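Local coordinates for HD domain protein (Enterococcus faecalis, PDB 4LRL) that probably hydrolyses deoxyribonucleoside triphosphates at a metal centre of the HD-domain type, under allosteric control by the nucleotides it binds, at residues Y47-H52 with I97-C102; D254-R259 with D397-N402; Y384-N389 with E440-P445. All coordinates share one frame; numbering follows the deposited sequence.

Contact 1 (Y47-H52 with I97-C102); sequences YIHVQH and ITRRIC
His49 and Arg99 meet where strand 46-52 runs over helix 87-108. One face of the Arg99 guanidinium lies under His49 CB, which stands 3.3 Å above its plane, offset toward the rim; the imidazole is turned 58° from the guanidinium plane. Arg99 NH2 comes 3.3 Å from His49 ND1. The Arg99 chain leaves the helix with CG anti to the backbone N (chi1 -176°); this and an extended chi2 carry CD to 3.4 Å from His49 O, and the bend at chi3 turns the guanidinium under His49 CB. Gln51 NE2 makes a looser contact with Arg99 CD, at 4.1 Å. Arg100, extended from CG to NE, reaches along the strand and sets NH1 3.1 Å from Tyr47 O, which lies at the edge of its guanidinium. The strand belongs to a two-stranded antiparallel hairpin with strand 33-42, so the contact joins that hairpin to an HD-domain helix whose first turn supplies the metal ligand His90. Glu96, one turn back from Arg100, positions the site: it forms salt bridges with Arg99 and Arg100 and accepts a hydrogen bond from His49 N. Further out, Tyr47 and His49 pack on Arg230 and Arg233 of a second subunit.

Contact 2 (D254-R259 with D397-N402); sequences DYIVSR and DFYRPN
Asp397 O is held by two side chains of helix 249-267, Arg259 and Tyr263. Arg259 NH2 donates to it over 2.6 Å in a nearly straight bond (166° at the hydrogen). The oxygen lies almost in the guanidinium plane, yet the nitrogen stands well above the carbonyl plane, 42° out of it, and so is not on a lone pair. The same NH2 makes a long salt bridge to Asp397 OD2 at 3.6 Å. CG of Asp397 sits between its backbone N and carbonyl carbon (chi1 66°), which brings carboxylate and carbonyl near the one nitrogen. The carboxylate has a stronger partner in Arg208, whose salt bridge to OD1 would probably share the negative charge, and Gln203 bonds to both OD2 and Arg259 NH2. Tyr263 OH takes the NE of Arg259 as well, fixing the rotation of the guanidinium. Over one face of that group passes the Tyr399 backbone, with Tyr399 CB 4.0 Å above the plane. Beyond it, Ile256 CD1 approaches Tyr399 CG to 4.2 Å, the two side chains crossing at about a right angle. Pro401 CD covers one face of the tyrosine ring, 3.6 Å above its centre. The contact thus ties, within the HD-associated region, the irregular segment 397-402, between strands 387-389 and 411-413, to helix 249-267, with helix 206-219 packing on Arg259 and helices 422-425 and 427-434 flanking Ile256 and Tyr399.

Contact 3 (Y384-N389 with E440-P445); sequences YYTAIN and ERFYFP
Phe442 reaches across from strand 441-444 toward the residues around Ala387. Its CB lies 4.1 Å from Ala387 O, and with CG anti to the backbone N (chi1 174°) the ring swings over the neighbouring strand. CD1 then comes 3.4 Å from Ala387 O and meets Ile388 CG1, which lies at the ring edge. Farther along, CE1 is 3.7 Å from Thr386 CB, and at the tip CZ touches Thr386 CG2. Beneath these side chains the strands pair in antiparallel fashion: Ala387 with Tyr443 and Asn389 with Arg441 are hydrogen-bonded pairs, and Ile388 with Phe442 between them is a non-hydrogen-bonded pair. Tyr443 N to Ala387 O, at 2.8 Å, is the shortest of the four bonds; Ala387 N to Tyr443 O is longer at 3.3 Å. On the sheet face of Ala387 and Asn389, the Asn389 amide leans against the tyrosine, with OD1 3.4 Å from Tyr443 CE1 at the ring edge and the planes 59° apart. Tyr443 OH bonds to Pro270 O. Pro445 CG packs on Tyr385 CB at 3.9 Å. Strand 441-444 is the middle of a three-stranded antiparallel sheet, with 354-357 on its other edge; helix 270-291 packs against the Ala387 face and helix 361-377 against the Phe442 face.

Contacts 2 and 3 cross along the chain, and all four of their segments fall within the HD-associated region; their centres are 28 Å apart and their nearest atoms about 11 Å. Contact 1 closes earlier in the sequence and stands on the other side of the chain's centre from contact 3, 43 Å away between centres. Contacts 1 and 2 are 25 Å apart between centres and about 9 Å between nearest atoms. In contact 2 the side chain of Asp397 is about 11 Å from the nickel ion bound by His90, His134, Asp135 and Asp207. The Tyr47 side chain is about 8 Å from one bound dGTP, that of Arg441 in contact 3 about 9 Å from another.

Contact 1 (Y47-H52 with I97-C102)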
# COMPACT_ATOMS: atom_id res chain seq x y z
N TYR C 47 1.29 -10.88 12.12
CA TYR C 47 1.33 -12.06 12.99
C TYR C 47 0.44 -11.90 14.22
O TYR C 47 0.36 -10.81 14.81
CB TYR C 47 2.75 -12.32 13.46
CG TYR C 47 3.70 -12.74 12.36
CD1 TYR C 47 4.41 -11.79 11.63
CD2 TYR C 47 3.89 -14.09 12.05
CE1 TYR C 47 5.29 -12.16 10.62
CE2 TYR C 47 4.77 -14.47 11.04
CZ TYR C 47 5.46 -13.50 10.33
OH TYR C 47 6.32 -13.88 9.33
N ILE C 48 -0.21 -13.00 14.60
CA ILE C 48 -0.85 -13.11 15.90
C ILE C 48 0.14 -13.91 16.77
O ILE C 48 0.61 -14.97 16.35
CB ILE C 48 -2.21 -13.86 15.83
CG1 ILE C 48 -3.14 -13.29 14.73
CG2 ILE C 48 -2.90 -13.92 17.22
CD1 ILE C 48 -3.45 -11.78 14.80
N HIS C 49 0.46 -13.38 17.95
CA HIS C 49 1.45 -14.01 18.84
C HIS C 49 0.79 -14.62 20.06
O HIS C 49 0.10 -13.93 20.81
CB HIS C 49 2.51 -12.99 19.29
CG HIS C 49 3.27 -12.35 18.17
ND1 HIS C 49 2.75 -11.33 17.40
CD2 HIS C 49 4.52 -12.57 17.70
CE1 HIS C 49 3.65 -10.96 16.50
NE2 HIS C 49 4.72 -11.70 16.66
N VAL C 50 1.03 -15.92 20.27
CA VAL C 50 0.45 -16.65 21.40
C VAL C 50 1.55 -17.27 22.28
O VAL C 50 2.34 -18.09 21.79
CB VAL C 50 -0.53 -17.74 20.92
CG1 VAL C 50 -1.05 -18.59 22.10
CG2 VAL C 50 -1.69 -17.12 20.15
N GLN C 51 1.58 -16.86 23.55
CA GLN C 51 2.54 -17.38 24.55
C GLN C 51 1.89 -18.22 25.65
O GLN C 51 2.55 -19.08 26.23
CB GLN C 51 3.30 -16.25 25.25
CG GLN C 51 4.31 -15.52 24.39
CD GLN C 51 3.77 -14.20 23.90
OE1 GLN C 51 3.88 -13.18 24.58
NE2 GLN C 51 3.17 -14.22 22.72
N HIS C 52 0.63 -17.95 25.96
CA HIS C 52 -0.06 -18.64 27.06
C HIS C 52 -0.75 -19.91 26.58
O HIS C 52 -1.42 -19.90 25.55
CB HIS C 52 -1.09 -17.72 27.72
CG HIS C 52 -0.50 -16.50 28.35
ND1 HIS C 52 -0.28 -15.33 27.66
CD2 HIS C 52 -0.09 -16.27 29.62
CE1 HIS C 52 0.24 -14.43 28.48
NE2 HIS C 52 0.37 -14.98 29.67
N ILE C 97 -4.24 -7.12 19.12
CA ILE C 97 -4.15 -5.69 19.43
C ILE C 97 -4.07 -5.49 20.95
O ILE C 97 -3.26 -4.70 21.43
CB ILE C 97 -5.33 -4.90 18.83
CG1 ILE C 97 -5.30 -4.97 17.28
CG2 ILE C 97 -5.35 -3.46 19.35
CD1 ILE C 97 -6.39 -4.14 16.58
N THR C 98 -4.90 -6.23 21.68
CA THR C 98 -4.97 -6.18 23.14
C THR C 98 -3.64 -6.63 23.75
O THR C 98 -3.17 -6.03 24.73
CB THR C 98 -6.12 -7.09 23.66
OG1 THR C 98 -7.37 -6.61 23.14
CG2 THR C 98 -6.20 -7.07 25.16
N ARG C 99 -3.04 -7.66 23.17
CA ARG C 99 -1.74 -8.13 23.63
C ARG C 99 -0.68 -7.05 23.43
O ARG C 99 0.16 -6.81 24.30
CB ARG C 99 -1.34 -9.43 22.93
CG ARG C 99 -0.05 -10.04 23.44
CD ARG C 99 0.53 -11.04 22.45
NE ARG C 99 1.01 -10.42 21.21
CZ ARG C 99 2.14 -9.72 21.07
NH1 ARG C 99 2.95 -9.51 22.11
NH2 ARG C 99 2.46 -9.22 19.88
N ARG C 100 -0.73 -6.37 22.29
CA ARG C 100 0.25 -5.31 22.02
C ARG C 100 0.10 -4.17 23.01
O ARG C 100 1.10 -3.63 23.48
CB ARG C 100 0.16 -4.83 20.57
CG ARG C 100 0.65 -5.89 19.59
CD ARG C 100 0.44 -5.52 18.15
NE ARG C 100 0.67 -6.70 17.30
CZ ARG C 100 0.74 -6.70 15.97
NH1 ARG C 100 0.94 -7.84 15.32
NH2 ARG C 100 0.61 -5.57 15.28
N ILE C 101 -1.15 -3.83 23.35
CA ILE C 101 -1.44 -2.76 24.31
C ILE C 101 -0.96 -3.10 25.72
O ILE C 101 -0.33 -2.27 26.37
CB ILE C 101 -2.96 -2.38 24.33
CG1 ILE C 101 -3.39 -1.92 22.94
CG2 ILE C 101 -3.24 -1.29 25.37
CD1 ILE C 101 -4.88 -1.64 22.79
N CYS C 102 -1.26 -4.32 26.18
CA CYS C 102 -0.83 -4.81 27.48
C CYS C 102 0.69 -4.81 27.59
O CYS C 102 1.24 -4.48 28.64
CB CYS C 102 -1.36 -6.22 27.71
SG CYS C 102 -3.13 -6.31 28.00

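Contact 2 (D254-R259 with D397-N402)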
# COMPACT_ATOMS: atom_id res chain seq x y z
N ASP C 254 -7.54 10.57 13.01
CA ASP C 254 -7.54 9.63 11.88
C ASP C 254 -8.34 8.38 12.18
O ASP C 254 -8.91 7.78 11.28
CB ASP C 254 -6.12 9.22 11.50
CG ASP C 254 -5.25 10.39 11.11
OD1 ASP C 254 -4.03 10.32 11.36
OD2 ASP C 254 -5.78 11.38 10.56
N TYR C 255 -8.35 7.97 13.45
CA TYR C 255 -9.18 6.84 13.82
C TYR C 255 -10.67 7.21 13.64
O TYR C 255 -11.42 6.45 13.04
CB TYR C 255 -8.87 6.37 15.24
CG TYR C 255 -10.02 5.61 15.86
CD1 TYR C 255 -10.28 4.29 15.48
CD2 TYR C 255 -10.85 6.21 16.81
CE1 TYR C 255 -11.34 3.59 16.04
CE2 TYR C 255 -11.92 5.52 17.38
CZ TYR C 255 -12.16 4.21 16.99
OH TYR C 255 -13.20 3.51 17.53
N ILE C 256 -11.07 8.39 14.12
CA ILE C 256 -12.46 8.83 13.96
C ILE C 256 -12.84 9.01 12.48
O ILE C 256 -13.92 8.65 12.06
CB ILE C 256 -12.77 10.12 14.78
CG1 ILE C 256 -12.61 9.85 16.28
CG2 ILE C 256 -14.18 10.64 14.47
CD1 ILE C 256 -13.66 8.89 16.86
N VAL C 257 -11.92 9.56 11.70
CA VAL C 257 -12.13 9.71 10.27
C VAL C 257 -12.37 8.36 9.59
O VAL C 257 -13.33 8.22 8.84
CB VAL C 257 -10.95 10.49 9.63
CG1 VAL C 257 -11.05 10.51 8.10
CG2 VAL C 257 -10.94 11.91 10.15
N SER C 258 -11.53 7.37 9.88
CA SER C 258 -11.67 6.02 9.29
C SER C 258 -12.99 5.37 9.70
O SER C 258 -13.65 4.70 8.89
CB SER C 258 -10.52 5.12 9.71
OG SER C 258 -9.28 5.65 9.27
N ARG C 259 -13.34 5.56 10.97
CA ARG C 259 -14.56 5.04 11.55
C ARG C 259 -15.75 5.55 10.75
O ARG C 259 -16.56 4.76 10.28
CB ARG C 259 -14.66 5.46 13.01
CG ARG C 259 -15.66 4.66 13.83
CD ARG C 259 -15.64 5.09 15.29
NE ARG C 259 -16.97 5.02 15.91
CZ ARG C 259 -17.20 5.24 17.20
NH1 ARG C 259 -16.19 5.52 18.02
NH2 ARG C 259 -18.44 5.17 17.69
N ASP C 397 -22.50 2.37 16.30
CA ASP C 397 -22.78 3.61 17.02
C ASP C 397 -21.83 4.74 16.63
O ASP C 397 -20.63 4.52 16.43
CB ASP C 397 -22.72 3.36 18.53
CG ASP C 397 -21.33 3.00 19.02
OD1 ASP C 397 -20.70 2.07 18.46
OD2 ASP C 397 -20.85 3.65 19.97
N PHE C 398 -22.37 5.95 16.51
CA PHE C 398 -21.58 7.14 16.20
C PHE C 398 -20.90 7.68 17.45
O PHE C 398 -21.35 7.42 18.57
CB PHE C 398 -22.45 8.23 15.59
CG PHE C 398 -22.83 7.97 14.17
CD1 PHE C 398 -21.94 8.26 13.13
CD2 PHE C 398 -24.08 7.44 13.85
CE1 PHE C 398 -22.29 8.02 11.81
CE2 PHE C 398 -24.43 7.20 12.52
CZ PHE C 398 -23.54 7.49 11.50
N TYR C 399 -19.82 8.43 17.26
CA TYR C 399 -19.15 9.09 18.37
C TYR C 399 -19.95 10.31 18.85
O TYR C 399 -20.02 11.33 18.16
CB TYR C 399 -17.70 9.47 18.02
CG TYR C 399 -16.93 10.01 19.20
CD1 TYR C 399 -16.83 9.26 20.38
CD2 TYR C 399 -16.32 11.26 19.16
CE1 TYR C 399 -16.14 9.75 21.50
CE2 TYR C 399 -15.62 11.76 20.27
CZ TYR C 399 -15.54 10.99 21.44
OH TYR C 399 -14.86 11.46 22.54
N ARG C 400 -20.59 10.18 20.02
CA ARG C 400 -21.33 11.28 20.63
C ARG C 400 -20.95 11.42 22.11
O ARG C 400 -21.63 10.90 22.98
CB ARG C 400 -22.84 11.09 20.50
CG ARG C 400 -23.63 12.35 20.82
CD ARG C 400 -25.06 12.08 21.26
NE ARG C 400 -25.82 11.39 20.23
CZ ARG C 400 -27.14 11.47 20.08
NH1 ARG C 400 -27.73 10.80 19.11
NH2 ARG C 400 -27.87 12.24 20.88
N PRO C 401 -19.84 12.13 22.39
CA PRO C 401 -19.35 12.26 23.75
C PRO C 401 -20.32 13.01 24.66
O PRO C 401 -20.70 14.14 24.37
CB PRO C 401 -18.03 13.03 23.60
CG PRO C 401 -18.13 13.70 22.28
CD PRO C 401 -18.93 12.78 21.42
N ASN C 402 -20.72 12.36 25.75
CA ASN C 402 -21.53 13.00 26.77
C ASN C 402 -20.66 13.44 27.92
O ASN C 402 -20.07 12.62 28.63
CB ASN C 402 -22.63 12.07 27.25
CG ASN C 402 -23.75 12.81 27.93
OD1 ASN C 402 -23.56 13.42 28.99
ND2 ASN C 402 -24.93 12.77 27.33

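Contact 3 (Y384-N389 with E440-P445)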
# COMPACT_ATOMS: atom_id res chain seq x y z
N TYR C 384 -43.31 -8.85 2.26
CA TYR C 384 -42.07 -9.58 1.99
C TYR C 384 -41.22 -8.92 0.93
O TYR C 384 -40.02 -9.17 0.84
CB TYR C 384 -42.36 -11.04 1.60
CG TYR C 384 -43.20 -11.77 2.62
CD1 TYR C 384 -44.59 -11.80 2.51
CD2 TYR C 384 -42.61 -12.40 3.72
CE1 TYR C 384 -45.37 -12.45 3.45
CE2 TYR C 384 -43.39 -13.06 4.68
CZ TYR C 384 -44.76 -13.07 4.53
OH TYR C 384 -45.55 -13.73 5.45
N TYR C 385 -41.84 -8.06 0.13
CA TYR C 385 -41.12 -7.45 -0.98
C TYR C 385 -40.81 -5.97 -0.81
O TYR C 385 -40.25 -5.36 -1.71
CB TYR C 385 -41.83 -7.76 -2.31
CG TYR C 385 -41.65 -9.20 -2.68
CD1 TYR C 385 -42.65 -10.14 -2.41
CD2 TYR C 385 -40.44 -9.65 -3.24
CE1 TYR C 385 -42.47 -11.48 -2.73
CE2 TYR C 385 -40.25 -10.99 -3.56
CZ TYR C 385 -41.28 -11.90 -3.30
OH TYR C 385 -41.10 -13.23 -3.61
N THR C 386 -41.17 -5.41 0.36
CA THR C 386 -40.82 -4.04 0.70
C THR C 386 -40.35 -3.97 2.14
O THR C 386 -40.61 -4.85 2.94
CB THR C 386 -42.02 -3.03 0.54
OG1 THR C 386 -42.98 -3.22 1.59
CG2 THR C 386 -42.69 -3.15 -0.81
N ALA C 387 -39.65 -2.89 2.47
CA ALA C 387 -39.25 -2.62 3.84
C ALA C 387 -38.95 -1.15 4.03
O ALA C 387 -38.78 -0.40 3.06
CB ALA C 387 -38.02 -3.46 4.23
N ILE C 388 -38.91 -0.76 5.30
CA ILE C 388 -38.41 0.52 5.73
C ILE C 388 -37.31 0.19 6.74
O ILE C 388 -37.55 -0.53 7.70
CB ILE C 388 -39.53 1.34 6.43
CG1 ILE C 388 -40.58 1.79 5.42
CG2 ILE C 388 -38.95 2.55 7.19
CD1 ILE C 388 -41.87 2.27 6.04
N ASN C 389 -36.10 0.69 6.51
CA ASN C 389 -35.09 0.68 7.58
C ASN C 389 -34.14 1.86 7.53
O ASN C 389 -33.99 2.52 6.50
CB ASN C 389 -34.33 -0.66 7.69
CG ASN C 389 -33.47 -0.96 6.47
OD1 ASN C 389 -32.84 -0.08 5.89
ND2 ASN C 389 -33.42 -2.23 6.10
N GLU C 440 -33.08 6.99 6.03
CA GLU C 440 -34.32 6.22 6.02
C GLU C 440 -34.48 5.72 4.59
O GLU C 440 -34.47 6.50 3.64
CB GLU C 440 -35.55 7.08 6.39
CG GLU C 440 -35.59 7.65 7.81
CD GLU C 440 -35.82 6.60 8.88
OE1 GLU C 440 -36.57 5.62 8.63
OE2 GLU C 440 -35.26 6.76 9.99
N ARG C 441 -34.63 4.41 4.45
CA ARG C 441 -34.86 3.83 3.13
C ARG C 441 -36.13 3.01 2.99
O ARG C 441 -36.57 2.34 3.94
CB ARG C 441 -33.65 3.01 2.68
CG ARG C 441 -32.56 3.87 2.09
CD ARG C 441 -31.29 3.09 1.78
NE ARG C 441 -30.25 4.04 1.39
CZ ARG C 441 -30.11 4.54 0.17
NH1 ARG C 441 -30.92 4.17 -0.81
NH2 ARG C 441 -29.15 5.42 -0.06
N PHE C 442 -36.71 3.08 1.80
CA PHE C 442 -37.83 2.24 1.41
C PHE C 442 -37.36 1.24 0.35
O PHE C 442 -36.80 1.63 -0.69
CB PHE C 442 -38.98 3.11 0.90
CG PHE C 442 -40.13 2.32 0.34
CD1 PHE C 442 -40.85 1.44 1.15
CD2 PHE C 442 -40.49 2.47 -0.99
CE1 PHE C 442 -41.92 0.71 0.63
CE2 PHE C 442 -41.57 1.75 -1.53
CZ PHE C 442 -42.29 0.87 -0.71
N TYR C 443 -37.57 -0.04 0.61
CA TYR C 443 -37.02 -1.07 -0.24
C TYR C 443 -38.12 -1.67 -1.08
O TYR C 443 -39.23 -1.83 -0.61
CB TYR C 443 -36.31 -2.14 0.60
CG TYR C 443 -34.91 -1.74 1.01
CD1 TYR C 443 -34.67 -1.06 2.20
CD2 TYR C 443 -33.83 -2.03 0.19
CE1 TYR C 443 -33.36 -0.69 2.58
CE2 TYR C 443 -32.53 -1.66 0.54
CZ TYR C 443 -32.30 -0.99 1.73
OH TYR C 443 -31.01 -0.64 2.05
N PHE C 444 -37.80 -2.00 -2.33
CA PHE C 444 -38.81 -2.52 -3.28
C PHE C 444 -38.12 -3.35 -4.35
O PHE C 444 -36.91 -3.20 -4.57
CB PHE C 444 -39.59 -1.37 -3.92
CG PHE C 444 -38.72 -0.28 -4.49
CD1 PHE C 444 -38.22 -0.36 -5.79
CD2 PHE C 444 -38.40 0.84 -3.72
CE1 PHE C 444 -37.42 0.66 -6.32
CE2 PHE C 444 -37.60 1.86 -4.23
CZ PHE C 444 -37.10 1.77 -5.54
N PRO C 445 -38.89 -4.24 -5.02
CA PRO C 445 -38.27 -5.02 -6.09
C PRO C 445 -37.77 -4.12 -7.20
O PRO C 445 -38.46 -3.18 -7.59
CB PRO C 445 -39.41 -5.92 -6.59
CG PRO C 445 -40.36 -5.98 -5.43
CD PRO C 445 -40.31 -4.61 -4.84